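Local coordinates for regulator of G-protein signaling 1 (Homo sapiens, PDB 2BV1), which inhibits G-protein-coupled receptor signalling by increasing the GTPase activity of G protein alpha subunits, driving them into their inactive GDP-bound form, at residues Asn37-Phe42 with Pro128-Ser133. Numbering follows the deposited sequence.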
# COMPACT_ATOMS: atom_id res chain seq x y z
N ASN A 37 -1.63 -8.21 -5.71
CA ASN A 37 -2.96 -8.37 -6.23
C ASN A 37 -3.86 -9.18 -5.28
O ASN A 37 -5.03 -8.86 -5.13
CB ASN A 37 -2.94 -9.07 -7.66
CG ASN A 37 -2.32 -8.21 -8.79
OD1 ASN A 37 -1.86 -8.74 -9.85
ND2 ASN A 37 -2.36 -6.90 -8.62
N VAL A 38 -3.35 -10.27 -4.72
CA VAL A 38 -4.15 -11.12 -3.82
C VAL A 38 -4.38 -10.40 -2.45
O VAL A 38 -5.47 -10.35 -1.91
CB VAL A 38 -3.48 -12.52 -3.65
CG1 VAL A 38 -4.27 -13.41 -2.68
CG2 VAL A 38 -3.40 -13.29 -4.99
N PHE A 39 -3.34 -9.79 -1.92
CA PHE A 39 -3.47 -8.98 -0.69
C PHE A 39 -4.45 -7.81 -0.90
O PHE A 39 -5.38 -7.60 -0.11
CB PHE A 39 -2.10 -8.52 -0.26
CG PHE A 39 -2.07 -7.76 1.03
CD1 PHE A 39 -2.73 -8.22 2.16
CD2 PHE A 39 -1.38 -6.57 1.12
CE1 PHE A 39 -2.64 -7.51 3.38
CE2 PHE A 39 -1.35 -5.85 2.35
CZ PHE A 39 -1.97 -6.34 3.44
N GLY A 40 -4.25 -7.09 -2.00
CA GLY A 40 -5.19 -6.10 -2.46
C GLY A 40 -6.63 -6.55 -2.45
O GLY A 40 -7.51 -5.79 -2.00
N SER A 41 -6.90 -7.75 -3.01
CA SER A 41 -8.25 -8.26 -3.07
C SER A 41 -8.82 -8.48 -1.66
O SER A 41 -9.97 -8.18 -1.39
CB SER A 41 -8.29 -9.58 -3.86
OG SER A 41 -7.72 -9.40 -5.16
N PHE A 42 -8.01 -9.03 -0.77
CA PHE A 42 -8.41 -9.22 0.66
C PHE A 42 -8.70 -7.89 1.38
O PHE A 42 -9.69 -7.76 2.06
CB PHE A 42 -7.32 -10.04 1.42
CG PHE A 42 -7.48 -10.01 2.92
CD1 PHE A 42 -8.31 -10.92 3.56
CD2 PHE A 42 -6.75 -9.11 3.71
CE1 PHE A 42 -8.44 -10.91 4.95
CE2 PHE A 42 -6.89 -9.09 5.08
CZ PHE A 42 -7.72 -10.00 5.70
N PRO A 128 -1.04 -9.62 9.02
CA PRO A 128 -1.28 -10.85 9.79
C PRO A 128 -2.65 -11.50 9.57
O PRO A 128 -2.72 -12.72 9.47
CB PRO A 128 -1.12 -10.39 11.26
CG PRO A 128 -0.23 -9.17 11.17
CD PRO A 128 -0.52 -8.53 9.86
N ARG A 129 -3.71 -10.71 9.50
CA ARG A 129 -5.06 -11.24 9.27
C ARG A 129 -5.17 -11.93 7.92
O ARG A 129 -5.78 -13.00 7.82
CB ARG A 129 -6.07 -10.11 9.33
CG ARG A 129 -7.52 -10.53 9.52
CD ARG A 129 -8.38 -9.41 10.10
NE ARG A 129 -8.15 -8.10 9.48
CZ ARG A 129 -7.54 -7.08 10.07
NH1 ARG A 129 -7.04 -7.20 11.31
NH2 ARG A 129 -7.41 -5.93 9.44
N PHE A 130 -4.58 -11.32 6.90
CA PHE A 130 -4.51 -11.90 5.55
C PHE A 130 -3.88 -13.30 5.56
O PHE A 130 -4.35 -14.25 4.85
CB PHE A 130 -3.69 -10.99 4.68
CG PHE A 130 -3.31 -11.59 3.37
CD1 PHE A 130 -4.28 -11.84 2.40
CD2 PHE A 130 -1.99 -11.85 3.09
CE1 PHE A 130 -3.93 -12.37 1.18
CE2 PHE A 130 -1.64 -12.39 1.88
CZ PHE A 130 -2.61 -12.64 0.92
N LEU A 131 -2.80 -13.43 6.34
CA LEU A 131 -2.09 -14.69 6.38
C LEU A 131 -2.90 -15.77 7.04
O LEU A 131 -2.57 -16.94 6.91
CB LEU A 131 -0.72 -14.54 7.05
CG LEU A 131 0.31 -13.63 6.39
CD1 LEU A 131 1.53 -13.51 7.25
CD2 LEU A 131 0.69 -14.18 5.00
N LYS A 132 -3.95 -15.38 7.78
CA LYS A 132 -4.91 -16.33 8.33
C LYS A 132 -6.22 -16.41 7.55
O LYS A 132 -7.15 -17.08 7.99
CB LYS A 132 -5.20 -16.04 9.81
CG LYS A 132 -3.99 -16.21 10.71
CD LYS A 132 -4.23 -15.68 12.12
N SER A 133 -6.29 -15.74 6.40
CA SER A 133 -7.53 -15.74 5.58
C SER A 133 -7.67 -16.97 4.71
O SER A 133 -6.70 -17.62 4.38
CB SER A 133 -7.61 -14.49 4.70
OG SER A 133 -6.59 -14.45 3.71
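F130 packs its ring against F39, which meets one face, and F42, which lies alongside its rim; F39 and F42 are three residues apart on helix 33-45, and the three rings form an aromatic cluster. F39 makes an edge-to-face contact: its CD1 edge is directed onto the F130 face, 3.6 Å from F130 CG, with the planes at 63°. The CA of F39 also lies over the F130 ring, giving a CH-pi contact. V38 closes the far end of the ring, its CG1 4.0 Å from F130 CE1.

F42 extends past this ring to the backbone behind it. Its CB points toward the other segment, and with CG anti to the backbone N (chi1 167°) the ring lays one face over F130 CA, 3.8 Å from the F42 ring centroid. The rings of F42 and F130 meet obliquely, while F42 CB packs 3.7 Å from F130 CD1. The aliphatic part of R129 meets the edge of the F42 ring, CG lying 3.9 Å from F42 CZ, and S133 CB approaches F42 CE1 at 3.7 Å.

R129 bends at chi3 and turns its guanidinium to salt bridges with E46 and D125. In the turn leading into helix 134-142, N-cap S133 donates its OG to F130 O (2.5 Å), in the carbonyl plane on a lone pair; S133 N bonds to the same oxygen. That hydroxyl also caps Y136 N, tying the turn to F130. I135 packs on V38, F42 and F130, whereas L29 of helix 26-31 touches both F39 and F130.

The cluster thus joins helix 33-45, early in the chain, to the C-terminal helices 112-131 and 134-142 of the all-helical RGS domain. With no hydrogen bond between the two segments, the fit of the rings probably sets how the helices sit.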